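Acyl-coenzyme A oxidase acox-1.1 (Caenorhabditis elegans, PDB 5K3H) catalyses the FAD-dependent desaturation of acyl-CoA thioesters to (2E)-enoyl-CoA with release of hydrogen peroxide, the first step of peroxisomal beta-oxidation. Local coordinates at residues B[56-60]-B[74-78]; B[219-223]-B[253-258]; B[356-360]-B[546-550]; B[402-406]-B[420-424]; B[474-480]-B[586-592]. All blocks are in the same frame, centred on the assembly; numbering follows the deposited sequence.

Interaction 1 of 5, residues B[56-60]-B[74-78]; sequences ELHDS and ESARK
Ser60 meets Glu74 through its backbone N, which gives a hydrogen bond to Glu74 OE2 (2.9 Å), arriving from above the carboxylate plane; Ser60 OG and Glu74 OE1, also 2.9 Å apart, make a weak bond. The same carboxylate is gripped within its own helix by Arg77, one turn on: NE bonds OE1, and NH2 bonds OE2, a side-on pairing with one nitrogen to each oxygen. Ser60 N and Arg77 NH2 reach OE2 from opposite faces of the carboxylate, which fixes its rotation between loop and helix. Arg77 also acts across the contact, its chain bent at chi3 (67°): the NH1/NH2 edge turns to the loop carbonyls while NE and NH2 hold Glu74. There Arg77 NH1 donates to the carbonyl oxygen of Glu56 (3.0 Å), which lies near the guanidinium plane and takes the proton on a lone pair; Arg77 NH2 comes within 3.2 Å of His58 O. The second ion pair joins Asp59 OD1 to Lys78 NZ at 2.6 Å. Both of its ends have further partners, since Asp59 OD2 pairs with Arg626 and Lys78 NZ also bonds Val105 O. On its way the Lys78 chain passes the carbonyl oxygen of Leu57, CD 4.0 Å from it. The apolar part is the buried Leu57 side chain, which rests on Val81 and Leu82 farther along the helix. Tyr661 of the second subunit packs on Arg77. Charged side chains thus pin the loop linking helices 38-52 and 68-85, folded back on the second of them, in the alpha-helical N-terminal region of the acyl-CoA oxidase fold.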
# COMPACT_ATOMS: atom_id res chain seq x y z
N GLU B 56 -26.52 21.55 5.30
CA GLU B 56 -25.40 22.22 5.96
C GLU B 56 -24.42 21.21 6.56
O GLU B 56 -23.27 21.57 6.88
CB GLU B 56 -25.91 23.18 7.04
CG GLU B 56 -27.21 22.75 7.78
CD GLU B 56 -28.50 23.01 6.98
OE1 GLU B 56 -28.40 23.67 5.93
OE2 GLU B 56 -29.61 22.56 7.39
N LEU B 57 -24.83 19.95 6.70
CA LEU B 57 -23.96 18.90 7.19
C LEU B 57 -23.33 18.08 6.06
O LEU B 57 -22.79 17.01 6.33
CB LEU B 57 -24.71 17.99 8.16
CG LEU B 57 -24.97 18.55 9.56
CD1 LEU B 57 -25.84 17.63 10.35
CD2 LEU B 57 -23.66 18.76 10.27
N HIS B 58 -23.45 18.52 4.81
CA HIS B 58 -22.87 17.80 3.69
C HIS B 58 -21.50 18.35 3.31
O HIS B 58 -21.16 19.50 3.61
CB HIS B 58 -23.79 17.85 2.47
CG HIS B 58 -25.13 17.23 2.70
ND1 HIS B 58 -26.15 17.29 1.77
CD2 HIS B 58 -25.61 16.51 3.74
CE1 HIS B 58 -27.20 16.65 2.24
NE2 HIS B 58 -26.90 16.16 3.43
N ASP B 59 -20.70 17.50 2.66
CA ASP B 59 -19.45 17.99 2.07
C ASP B 59 -19.79 19.10 1.09
O ASP B 59 -20.62 18.91 0.20
CB ASP B 59 -18.73 16.86 1.32
CG ASP B 59 -18.34 15.69 2.21
OD1 ASP B 59 -18.29 15.84 3.45
OD2 ASP B 59 -18.11 14.60 1.65
N SER B 60 -19.13 20.26 1.25
CA SER B 60 -19.40 21.37 0.35
C SER B 60 -18.90 21.08 -1.06
O SER B 60 -19.48 21.57 -2.03
CB SER B 60 -18.78 22.67 0.87
OG SER B 60 -17.39 22.54 1.09
N GLU B 74 -13.28 23.17 6.37
CA GLU B 74 -14.56 22.49 6.18
C GLU B 74 -14.87 21.58 7.37
O GLU B 74 -16.00 21.53 7.85
CB GLU B 74 -14.49 21.68 4.88
CG GLU B 74 -15.66 20.75 4.61
CD GLU B 74 -16.87 21.52 4.09
OE1 GLU B 74 -16.78 22.75 3.94
OE2 GLU B 74 -17.91 20.91 3.82
N SER B 75 -13.86 20.85 7.86
CA SER B 75 -14.08 19.94 8.97
C SER B 75 -14.50 20.70 10.23
O SER B 75 -15.35 20.23 11.00
CB SER B 75 -12.80 19.11 9.19
OG SER B 75 -12.93 18.10 10.19
N ALA B 76 -13.88 21.87 10.48
CA ALA B 76 -14.27 22.71 11.62
C ALA B 76 -15.67 23.28 11.43
O ALA B 76 -16.47 23.33 12.37
CB ALA B 76 -13.25 23.83 11.82
N ARG B 77 -15.99 23.72 10.21
CA ARG B 77 -17.34 24.16 9.88
C ARG B 77 -18.39 23.12 10.29
O ARG B 77 -19.27 23.40 11.11
CB ARG B 77 -17.43 24.45 8.38
CG ARG B 77 -18.70 25.16 7.96
CD ARG B 77 -18.80 25.27 6.44
NE ARG B 77 -18.98 23.98 5.77
CZ ARG B 77 -20.11 23.27 5.81
NH1 ARG B 77 -21.16 23.71 6.48
NH2 ARG B 77 -20.19 22.11 5.17
N LYS B 78 -18.29 21.90 9.73
CA LYS B 78 -19.26 20.84 10.03
C LYS B 78 -19.26 20.47 11.50
O LYS B 78 -20.31 20.15 12.07
CB LYS B 78 -18.96 19.60 9.18
CG LYS B 78 -19.13 19.86 7.72
CD LYS B 78 -19.17 18.58 6.92
CE LYS B 78 -17.75 18.09 6.70
NZ LYS B 78 -17.68 17.10 5.60

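Interaction 2 of 5, residues B[219-223]-B[253-258]; sequences MVPLR and LGFNNY
Leu253 begins the contact by meeting Leu222, just past the end of strand 211-221, through methyl groups alone. Leu253 CD2 lies 4.0 Å from Leu222 CD2 and its CD1 only slightly farther, the two side chains crossing at about a right angle. Leu222 is also lined by Ile236 and Leu193. Two residues on, Phe255 brings ring atom CE1 to within 3.8 Å of Val220 CG1; valine and phenylalanine approach from opposite directions, and the methyl sits obliquely to the ring. This pair joins two sheets, Val220 belonging to the six-stranded mixed one and Phe255 to the three-stranded antiparallel one. Leu178 touches both side chains. The backbone then turns through Asn256 and Asn257, and Tyr258 returns the chain to the mixed sheet. With CG anti to the backbone N (chi1 -174°), the tyrosine ring extends toward strand 211-221, its CE2 3.7 Å from Val220 CG1. That methyl touches both aromatic rings, which come to it from roughly perpendicular directions. At the end of the ring, Tyr258 OH is modelled 2.4 Å from Pro221 O; the separation is very short, and its exact value deserves little weight. The hydroxyl also touches the proline ring, with Pro221 CG at 3.7 Å, and Leu231 flanks both residues. Asn257 and Tyr258 both face Leu178 on strand 175-179, the geometry of a G1 beta bulge, where Asn257 takes the positive-phi position (45°). The contact lies in the beta-domain of the acyl-CoA oxidase and dehydrogenase fold, the side chain of Leu253 about 5 Å from that of Ala150, an FAD-binding residue.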
# COMPACT_ATOMS: atom_id res chain seq x y z
N MET B 219 -2.67 16.79 33.69
CA MET B 219 -3.45 17.74 32.92
C MET B 219 -2.58 18.97 32.68
O MET B 219 -2.00 19.50 33.62
CB MET B 219 -4.74 18.11 33.65
CG MET B 219 -5.60 19.14 32.92
SD MET B 219 -6.13 18.57 31.28
CE MET B 219 -7.40 17.43 31.77
N VAL B 220 -2.44 19.37 31.41
CA VAL B 220 -1.52 20.44 31.03
C VAL B 220 -2.23 21.45 30.14
O VAL B 220 -2.70 21.10 29.06
CB VAL B 220 -0.27 19.90 30.32
CG1 VAL B 220 0.70 21.04 30.01
CG2 VAL B 220 0.42 18.85 31.16
N PRO B 221 -2.37 22.71 30.57
CA PRO B 221 -2.81 23.76 29.64
C PRO B 221 -1.71 24.11 28.67
O PRO B 221 -0.55 24.28 29.06
CB PRO B 221 -3.15 24.95 30.55
CG PRO B 221 -2.44 24.70 31.81
CD PRO B 221 -2.22 23.22 31.95
N LEU B 222 -2.09 24.24 27.41
CA LEU B 222 -1.16 24.47 26.31
C LEU B 222 -1.26 25.86 25.72
O LEU B 222 -0.24 26.44 25.36
CB LEU B 222 -1.39 23.46 25.19
CG LEU B 222 -1.44 21.99 25.59
CD1 LEU B 222 -1.86 21.16 24.38
CD2 LEU B 222 -0.09 21.59 26.16
N ARG B 223 -2.47 26.37 25.55
CA ARG B 223 -2.74 27.66 24.92
C ARG B 223 -3.73 28.44 25.77
O ARG B 223 -4.55 27.86 26.49
CB ARG B 223 -3.29 27.49 23.50
CG ARG B 223 -2.33 26.86 22.52
CD ARG B 223 -3.06 26.45 21.24
NE ARG B 223 -2.16 25.87 20.24
CZ ARG B 223 -1.57 26.55 19.26
NH1 ARG B 223 -1.78 27.86 19.14
NH2 ARG B 223 -0.77 25.92 18.41
N LEU B 253 5.45 19.08 20.81
CA LEU B 253 5.27 19.81 22.05
C LEU B 253 6.52 19.72 22.91
O LEU B 253 6.96 18.61 23.24
CB LEU B 253 4.08 19.27 22.84
CG LEU B 253 3.82 19.75 24.28
CD1 LEU B 253 3.53 21.25 24.33
CD2 LEU B 253 2.68 18.95 24.90
N GLY B 254 7.04 20.88 23.30
CA GLY B 254 8.17 20.94 24.21
C GLY B 254 7.88 21.90 25.35
O GLY B 254 7.15 22.88 25.21
N PHE B 255 8.46 21.59 26.51
CA PHE B 255 8.31 22.38 27.72
C PHE B 255 9.67 22.93 28.13
O PHE B 255 10.66 22.19 28.14
CB PHE B 255 7.77 21.55 28.88
CG PHE B 255 6.52 20.80 28.55
CD1 PHE B 255 5.28 21.44 28.59
CD2 PHE B 255 6.58 19.45 28.21
CE1 PHE B 255 4.12 20.76 28.29
CE2 PHE B 255 5.42 18.75 27.91
CZ PHE B 255 4.18 19.40 27.95
N ASN B 256 9.70 24.22 28.48
CA ASN B 256 10.88 24.86 29.08
C ASN B 256 10.56 25.16 30.53
O ASN B 256 10.06 26.24 30.86
CB ASN B 256 11.27 26.12 28.31
CG ASN B 256 12.57 26.74 28.79
OD1 ASN B 256 13.35 26.10 29.52
ND2 ASN B 256 12.86 27.97 28.33
N ASN B 257 10.84 24.19 31.41
CA ASN B 257 10.58 24.29 32.85
C ASN B 257 9.18 24.87 33.12
O ASN B 257 9.01 25.91 33.77
CB ASN B 257 11.68 25.10 33.54
CG ASN B 257 13.02 24.35 33.57
OD1 ASN B 257 13.10 23.21 34.06
ND2 ASN B 257 14.08 24.98 33.04
N TYR B 258 8.16 24.17 32.58
CA TYR B 258 6.77 24.63 32.58
C TYR B 258 6.05 24.13 33.83
O TYR B 258 5.93 22.92 34.03
CB TYR B 258 6.08 24.12 31.32
CG TYR B 258 4.67 24.61 31.08
CD1 TYR B 258 4.42 25.88 30.57
CD2 TYR B 258 3.58 23.78 31.34
CE1 TYR B 258 3.12 26.31 30.34
CE2 TYR B 258 2.29 24.19 31.11
CZ TYR B 258 2.06 25.46 30.61
OH TYR B 258 0.75 25.85 30.39

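Interaction 3 of 5, residues B[356-360]-B[546-550]; sequences FAGAE and AFARR
Helices 338-367 and 520-553 cross almost perpendicularly, their local axes 9.1 Å apart at closest approach and at 88°, with Ala357 and Ala546 bringing the backbones together. Ala546 CB rests 4.0 Å from Ala357 CA at this crossing. Phe356 supplies the main apolar surface. Arg550 CG stands over the centre of its ring, 3.8 Å from the centroid and nearly on the ring normal, a CH-pi contact. Bends at chi2 and chi3 then fold the rest of the arginine back across the phenylalanine, so that Phe356 CD1 lies over the centre of the guanidinium; the ring and guanidinium planes are inclined by 39°. The ring edge meets Phe547, CD2 of Phe356 lying 3.5 Å from CD1 of Phe547 in an oblique aromatic pair. Leu563 and Leu566 of helix 557-577 extend this cluster, which ties a helix of the C-alpha1 region to one of the C-terminal helical region, the two helical parts characteristic of acyl-CoA oxidases. The polar end of Arg550 has partners on two sides: NH1 bonds Gln33 OE1, while Arg550 NH2 gives a hydrogen bond to a water (3.0 Å) that in turn donates to Phe356 O. Arg550 NH2 also lies 3.6 Å from Ala359 CB. On another flank, Glu360 forms a salt bridge with Arg549, Glu360 OE2 to Arg549 NH1 at 2.9 Å, although the modelled place of that oxygen is uncertain. A second water donates to Ala546 O at 2.7 Å, on the backbone of helix 520-553; its further link to Glu360 OE2 is less certain for the same reason.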
# COMPACT_ATOMS: atom_id res chain seq x y z
N PHE B 356 -16.97 -9.86 13.73
CA PHE B 356 -17.40 -10.83 14.72
C PHE B 356 -16.36 -11.04 15.81
O PHE B 356 -16.72 -11.28 16.97
CB PHE B 356 -17.77 -12.14 14.02
CG PHE B 356 -18.92 -12.00 13.07
CD1 PHE B 356 -19.89 -11.02 13.28
CD2 PHE B 356 -19.04 -12.84 11.96
CE1 PHE B 356 -20.97 -10.86 12.39
CE2 PHE B 356 -20.10 -12.70 11.08
CZ PHE B 356 -21.07 -11.71 11.29
N ALA B 357 -15.06 -10.97 15.48
CA ALA B 357 -14.01 -11.06 16.50
C ALA B 357 -14.03 -9.85 17.43
O ALA B 357 -13.90 -9.99 18.65
CB ALA B 357 -12.65 -11.19 15.84
N GLY B 358 -14.18 -8.65 16.88
CA GLY B 358 -14.36 -7.49 17.73
C GLY B 358 -15.53 -7.65 18.68
O GLY B 358 -15.44 -7.25 19.85
N ALA B 359 -16.65 -8.19 18.20
CA ALA B 359 -17.77 -8.39 19.10
C ALA B 359 -17.40 -9.33 20.25
O ALA B 359 -17.76 -9.08 21.41
CB ALA B 359 -18.99 -8.93 18.34
N GLU B 360 -16.63 -10.38 19.97
CA GLU B 360 -16.29 -11.31 21.05
C GLU B 360 -15.28 -10.72 22.04
O GLU B 360 -15.39 -10.96 23.25
CB GLU B 360 -15.76 -12.61 20.49
CG GLU B 360 -16.77 -13.70 20.61
CD GLU B 360 -16.11 -15.02 20.58
OE1 GLU B 360 -15.00 -15.09 21.13
OE2 GLU B 360 -16.67 -15.94 19.97
N ALA B 546 -14.02 -17.33 16.45
CA ALA B 546 -15.09 -16.38 16.71
C ALA B 546 -16.08 -16.32 15.55
O ALA B 546 -17.30 -16.27 15.76
CB ALA B 546 -14.51 -15.00 17.00
N PHE B 547 -15.57 -16.38 14.32
CA PHE B 547 -16.45 -16.43 13.16
C PHE B 547 -17.33 -17.68 13.20
O PHE B 547 -18.55 -17.60 12.99
CB PHE B 547 -15.60 -16.39 11.89
CG PHE B 547 -16.37 -16.02 10.64
CD1 PHE B 547 -17.75 -15.87 10.65
CD2 PHE B 547 -15.71 -15.92 9.43
CE1 PHE B 547 -18.45 -15.56 9.49
CE2 PHE B 547 -16.40 -15.62 8.26
CZ PHE B 547 -17.76 -15.45 8.29
N ALA B 548 -16.73 -18.85 13.45
CA ALA B 548 -17.51 -20.08 13.53
C ALA B 548 -18.52 -20.03 14.67
O ALA B 548 -19.67 -20.46 14.52
CB ALA B 548 -16.58 -21.29 13.70
N ARG B 549 -18.11 -19.49 15.82
CA ARG B 549 -19.01 -19.35 16.96
C ARG B 549 -20.24 -18.55 16.58
O ARG B 549 -21.38 -18.98 16.83
CB ARG B 549 -18.27 -18.68 18.11
CG ARG B 549 -18.33 -19.36 19.46
CD ARG B 549 -17.32 -18.70 20.40
NE ARG B 549 -16.14 -19.54 20.62
CZ ARG B 549 -14.89 -19.20 20.36
NH1 ARG B 549 -14.60 -18.01 19.86
NH2 ARG B 549 -13.91 -20.06 20.61
N ARG B 550 -20.04 -17.40 15.93
CA ARG B 550 -21.17 -16.55 15.55
C ARG B 550 -22.14 -17.28 14.63
O ARG B 550 -23.37 -17.22 14.84
CB ARG B 550 -20.68 -15.27 14.88
CG ARG B 550 -21.78 -14.43 14.25
CD ARG B 550 -22.77 -13.90 15.29
NE ARG B 550 -22.11 -12.90 16.12
CZ ARG B 550 -22.27 -11.59 15.98
NH1 ARG B 550 -23.09 -11.10 15.07
NH2 ARG B 550 -21.59 -10.77 16.77
O HOH W 1 -19.00 -12.03 17.55
O HOH W 2 -18.53 -14.82 17.66

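Interaction 4 of 5, residues B[402-406]-B[420-424]; sequences IEQAR and ISEIY
This is a buried, mainly apolar packing of two antiparallel helices in the C-alpha1 region of the acyl-CoA oxidase fold, joining the end of helix 382-408 to helix 420-428 as a helical hairpin. The local axes lie 9.5 Å apart and run at 170°. Ile402 fills the space between them: its CG2, anti to the backbone N, touches both Ile420 CG2 and Tyr424 CB at 3.6 Å, while its other branch reaches Ile423 CG2 through CD1 (4.1 Å). Ile402 and Ile420 lie alongside, pointing opposite ways. Ile420 CG2 also meets Arg406 CB at 3.8 Å, and its CD1 lies near Ala405 O. Helix 300-319 lines the apolar side through Ala309 and Ile312. Gln404, on the other side of helix 382-408, belongs to the ATP-binding site shared across the dimer, and from the second subunit Ile428 packs on Arg406 and Tyr424 on Glu403. Within helix 382-408, Arg406 holds Glu403 side-on, NE and NH2 both bonding OE2, with Arg406 NH2 to Glu403 OE2 at 2.6 Å. Glu403 OE1 lies over the Tyr424 ring of its own chain, 3.6 Å above the plane and over its centre, with carboxylate and ring planes 84° apart.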
# COMPACT_ATOMS: atom_id res chain seq x y z
N ILE B 402 -7.53 -4.11 1.35
CA ILE B 402 -7.83 -2.83 0.72
C ILE B 402 -6.97 -2.63 -0.52
O ILE B 402 -7.42 -2.10 -1.54
CB ILE B 402 -7.63 -1.67 1.72
CG1 ILE B 402 -8.60 -1.77 2.90
CG2 ILE B 402 -7.84 -0.33 1.03
CD1 ILE B 402 -8.26 -0.85 3.99
N GLU B 403 -5.71 -3.07 -0.46
CA GLU B 403 -4.83 -2.97 -1.62
C GLU B 403 -5.28 -3.90 -2.75
O GLU B 403 -5.32 -3.48 -3.91
CB GLU B 403 -3.39 -3.29 -1.22
CG GLU B 403 -2.33 -2.88 -2.23
CD GLU B 403 -2.26 -1.37 -2.45
OE1 GLU B 403 -2.43 -0.60 -1.47
OE2 GLU B 403 -2.03 -0.94 -3.62
N GLN B 404 -5.67 -5.14 -2.43
CA GLN B 404 -6.24 -6.02 -3.45
C GLN B 404 -7.47 -5.39 -4.08
O GLN B 404 -7.65 -5.47 -5.30
CB GLN B 404 -6.57 -7.38 -2.85
CG GLN B 404 -5.34 -8.18 -2.54
CD GLN B 404 -4.45 -8.40 -3.75
OE1 GLN B 404 -4.91 -8.81 -4.81
NE2 GLN B 404 -3.17 -8.11 -3.61
N ALA B 405 -8.31 -4.75 -3.26
CA ALA B 405 -9.49 -4.04 -3.77
C ALA B 405 -9.10 -2.89 -4.69
O ALA B 405 -9.74 -2.67 -5.73
CB ALA B 405 -10.33 -3.53 -2.59
N ARG B 406 -8.06 -2.12 -4.34
CA ARG B 406 -7.63 -1.07 -5.25
C ARG B 406 -7.21 -1.65 -6.61
O ARG B 406 -7.63 -1.15 -7.66
CB ARG B 406 -6.50 -0.24 -4.65
CG ARG B 406 -6.25 0.99 -5.49
CD ARG B 406 -4.97 1.67 -5.16
NE ARG B 406 -3.84 0.72 -5.19
CZ ARG B 406 -3.20 0.33 -6.29
NH1 ARG B 406 -3.56 0.81 -7.47
NH2 ARG B 406 -2.20 -0.53 -6.20
N ILE B 420 -10.08 4.66 -2.68
CA ILE B 420 -9.51 3.54 -1.93
C ILE B 420 -8.11 3.85 -1.41
O ILE B 420 -7.72 3.40 -0.32
CB ILE B 420 -9.51 2.27 -2.80
CG1 ILE B 420 -10.95 1.89 -3.15
CG2 ILE B 420 -8.85 1.14 -2.06
CD1 ILE B 420 -11.05 0.75 -4.14
N SER B 421 -7.34 4.66 -2.14
CA SER B 421 -6.00 4.98 -1.66
C SER B 421 -6.03 5.72 -0.33
O SER B 421 -5.14 5.52 0.51
CB SER B 421 -5.25 5.79 -2.71
OG SER B 421 -5.83 7.07 -2.88
N GLU B 422 -7.03 6.58 -0.12
CA GLU B 422 -7.19 7.26 1.17
C GLU B 422 -7.75 6.31 2.22
O GLU B 422 -7.33 6.34 3.38
CB GLU B 422 -8.09 8.49 1.00
CG GLU B 422 -8.18 9.43 2.22
CD GLU B 422 -6.90 10.19 2.52
OE1 GLU B 422 -6.06 10.36 1.60
OE2 GLU B 422 -6.72 10.59 3.69
N ILE B 423 -8.69 5.44 1.82
CA ILE B 423 -9.17 4.41 2.74
C ILE B 423 -8.01 3.55 3.22
O ILE B 423 -7.89 3.26 4.42
CB ILE B 423 -10.26 3.55 2.05
CG1 ILE B 423 -11.51 4.38 1.74
CG2 ILE B 423 -10.64 2.34 2.89
CD1 ILE B 423 -12.42 3.75 0.68
N TYR B 424 -7.10 3.16 2.32
CA TYR B 424 -5.92 2.40 2.70
C TYR B 424 -5.06 3.18 3.68
O TYR B 424 -4.61 2.65 4.71
CB TYR B 424 -5.11 2.02 1.45
CG TYR B 424 -3.79 1.32 1.71
CD1 TYR B 424 -3.74 -0.03 2.06
CD2 TYR B 424 -2.58 2.01 1.61
CE1 TYR B 424 -2.54 -0.67 2.30
CE2 TYR B 424 -1.37 1.37 1.85
CZ TYR B 424 -1.36 0.03 2.21
OH TYR B 424 -0.15 -0.62 2.45

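Interaction 5 of 5, residues B[474-480]-B[586-592]; sequences SEPTSLI and GFMSSTQ
Gln592 NE2 spans two carbonyls of the loop, donating to Ser478 O at 2.8 Å and to Ile480 O at 3.0 Å. The amide plane contains both bonds closely, but the acceptors are met differently: one N-H reaches Ile480 O on a lone pair in its carbonyl plane, whereas the other comes to Ser478 O from above that plane. The other end of the same amide is held too, because Gln592 OE1 accepts from Ser589 N (3.1 Å). With both ends bonded, the rotation of the amide is fixed. A third bond across the contact is backbone to backbone, Ser478 N to Phe587 O at 2.9 Å. Phe587 fits its ring against the loop: with chi1 at -165°, one ring face lies against the Thr477-Ser478 peptide, Ser478 N standing 3.4 Å from the ring plane over its centre. Glu475 O meets the ring edge near its plane, 3.2 Å from Phe587 CE1, and His497 stacks with the same ring. Ser478 CB touches Phe587 CE2 (3.5 Å) and Met588 CG, while Ser478 OG bonds Thr494 on helix 489-515. Ile480 packs on Tyr595 and Leu575. Ser589 is the N-cap of helix 590-616, its OG accepting from Gln592 N, so the pair forms a capping box, a helix-start motif whose glutamine here also anchors the loop between helices 437-456 and 489-515.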
# COMPACT_ATOMS: atom_id res chain seq x y z
N SER B 474 -2.83 -33.85 19.74
CA SER B 474 -3.22 -33.83 18.35
C SER B 474 -3.49 -35.24 17.86
O SER B 474 -2.88 -36.20 18.33
CB SER B 474 -2.13 -33.19 17.50
OG SER B 474 -2.17 -31.78 17.63
N GLU B 475 -4.43 -35.36 16.93
CA GLU B 475 -4.57 -36.57 16.16
C GLU B 475 -3.38 -36.74 15.23
O GLU B 475 -2.60 -35.80 15.03
CB GLU B 475 -5.89 -36.54 15.41
CG GLU B 475 -6.94 -37.39 16.11
CD GLU B 475 -8.30 -36.74 16.21
OE1 GLU B 475 -8.63 -35.88 15.35
OE2 GLU B 475 -9.07 -37.13 17.13
N PRO B 476 -3.16 -37.95 14.70
CA PRO B 476 -2.01 -38.13 13.80
C PRO B 476 -2.05 -37.23 12.58
O PRO B 476 -1.00 -36.73 12.15
CB PRO B 476 -2.10 -39.62 13.42
CG PRO B 476 -2.98 -40.24 14.41
CD PRO B 476 -3.91 -39.20 14.93
N THR B 477 -3.22 -37.00 11.98
CA THR B 477 -3.30 -36.17 10.79
C THR B 477 -4.52 -35.27 10.89
O THR B 477 -5.39 -35.44 11.76
CB THR B 477 -3.44 -36.99 9.51
OG1 THR B 477 -4.65 -37.77 9.60
CG2 THR B 477 -2.24 -37.91 9.31
N SER B 478 -4.65 -34.40 9.91
CA SER B 478 -5.87 -33.61 9.79
C SER B 478 -6.96 -34.51 9.24
O SER B 478 -6.69 -35.43 8.46
CB SER B 478 -5.65 -32.40 8.87
OG SER B 478 -6.86 -31.66 8.71
N LEU B 479 -8.20 -34.28 9.67
CA LEU B 479 -9.31 -35.11 9.21
C LEU B 479 -10.15 -34.36 8.19
O LEU B 479 -11.32 -34.70 7.97
CB LEU B 479 -10.15 -35.59 10.40
CG LEU B 479 -9.48 -36.53 11.43
CD1 LEU B 479 -10.38 -36.89 12.60
CD2 LEU B 479 -9.01 -37.82 10.76
N ILE B 480 -9.57 -33.37 7.53
CA ILE B 480 -10.26 -32.67 6.46
C ILE B 480 -10.37 -33.61 5.27
O ILE B 480 -9.36 -34.16 4.80
CB ILE B 480 -9.51 -31.38 6.10
CG1 ILE B 480 -9.67 -30.33 7.22
CG2 ILE B 480 -9.95 -30.82 4.76
CD1 ILE B 480 -8.80 -29.10 6.99
N GLY B 586 3.90 -33.43 7.98
CA GLY B 586 2.96 -34.39 7.42
C GLY B 586 1.57 -34.39 8.01
O GLY B 586 0.81 -35.33 7.79
N PHE B 587 1.18 -33.34 8.73
CA PHE B 587 -0.17 -33.30 9.29
C PHE B 587 -1.22 -33.25 8.19
O PHE B 587 -2.33 -33.76 8.37
CB PHE B 587 -0.32 -32.13 10.26
CG PHE B 587 -1.53 -32.23 11.14
CD1 PHE B 587 -1.55 -33.13 12.21
CD2 PHE B 587 -2.67 -31.46 10.90
CE1 PHE B 587 -2.66 -33.24 13.04
CE2 PHE B 587 -3.80 -31.58 11.73
CZ PHE B 587 -3.79 -32.47 12.80
N MET B 588 -0.92 -32.57 7.08
CA MET B 588 -1.74 -32.61 5.86
C MET B 588 -0.97 -33.24 4.70
O MET B 588 0.25 -33.07 4.56
CB MET B 588 -2.21 -31.21 5.43
CG MET B 588 -3.50 -30.74 6.07
SD MET B 588 -4.16 -29.12 5.53
CE MET B 588 -4.65 -29.37 3.83
N SER B 589 -1.71 -33.93 3.85
CA SER B 589 -1.16 -34.48 2.62
C SER B 589 -1.41 -33.53 1.45
O SER B 589 -2.22 -32.60 1.52
CB SER B 589 -1.79 -35.83 2.30
OG SER B 589 -3.20 -35.64 2.19
N SER B 590 -0.69 -33.79 0.36
CA SER B 590 -0.94 -33.07 -0.89
C SER B 590 -2.39 -33.24 -1.34
O SER B 590 -3.00 -32.30 -1.87
CB SER B 590 0.03 -33.57 -1.96
OG SER B 590 -0.20 -32.90 -3.19
N THR B 591 -2.95 -34.44 -1.17
CA THR B 591 -4.34 -34.67 -1.54
C THR B 591 -5.30 -33.80 -0.74
O THR B 591 -6.25 -33.24 -1.29
CB THR B 591 -4.68 -36.15 -1.36
OG1 THR B 591 -4.04 -36.90 -2.38
CG2 THR B 591 -6.18 -36.36 -1.47
N GLN B 592 -5.10 -33.70 0.57
CA GLN B 592 -5.94 -32.82 1.37
C GLN B 592 -5.77 -31.36 0.99
O GLN B 592 -6.72 -30.59 1.04
CB GLN B 592 -5.61 -32.99 2.86
CG GLN B 592 -6.17 -34.25 3.46
CD GLN B 592 -5.69 -34.45 4.87
OE1 GLN B 592 -4.48 -34.41 5.13
NE2 GLN B 592 -6.61 -34.69 5.80

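How the interactions relate
Interactions 2 and 4 are the buried contacts: the first is largely apolar packing in the beta-domain, the second isoleucine packing in a helical hairpin. Interactions 1, 3 and 5 are only partly buried and rely more on polar groups, with salt bridges in 1, charged and water-bridged flanks around an aromatic centre in 3, and backbone carbonyls gripped by a glutamine in 5. Interactions 3 and 4 use successive helices, 338-367 and 382-408, and 4 is nested in the chain inside the loop closed by 3. Interactions 3 and 5 interleave along it, their centres about 26 Å apart. Interactions 2 and 5 are farthest apart, about 61 Å between centres, and none of the five touches another.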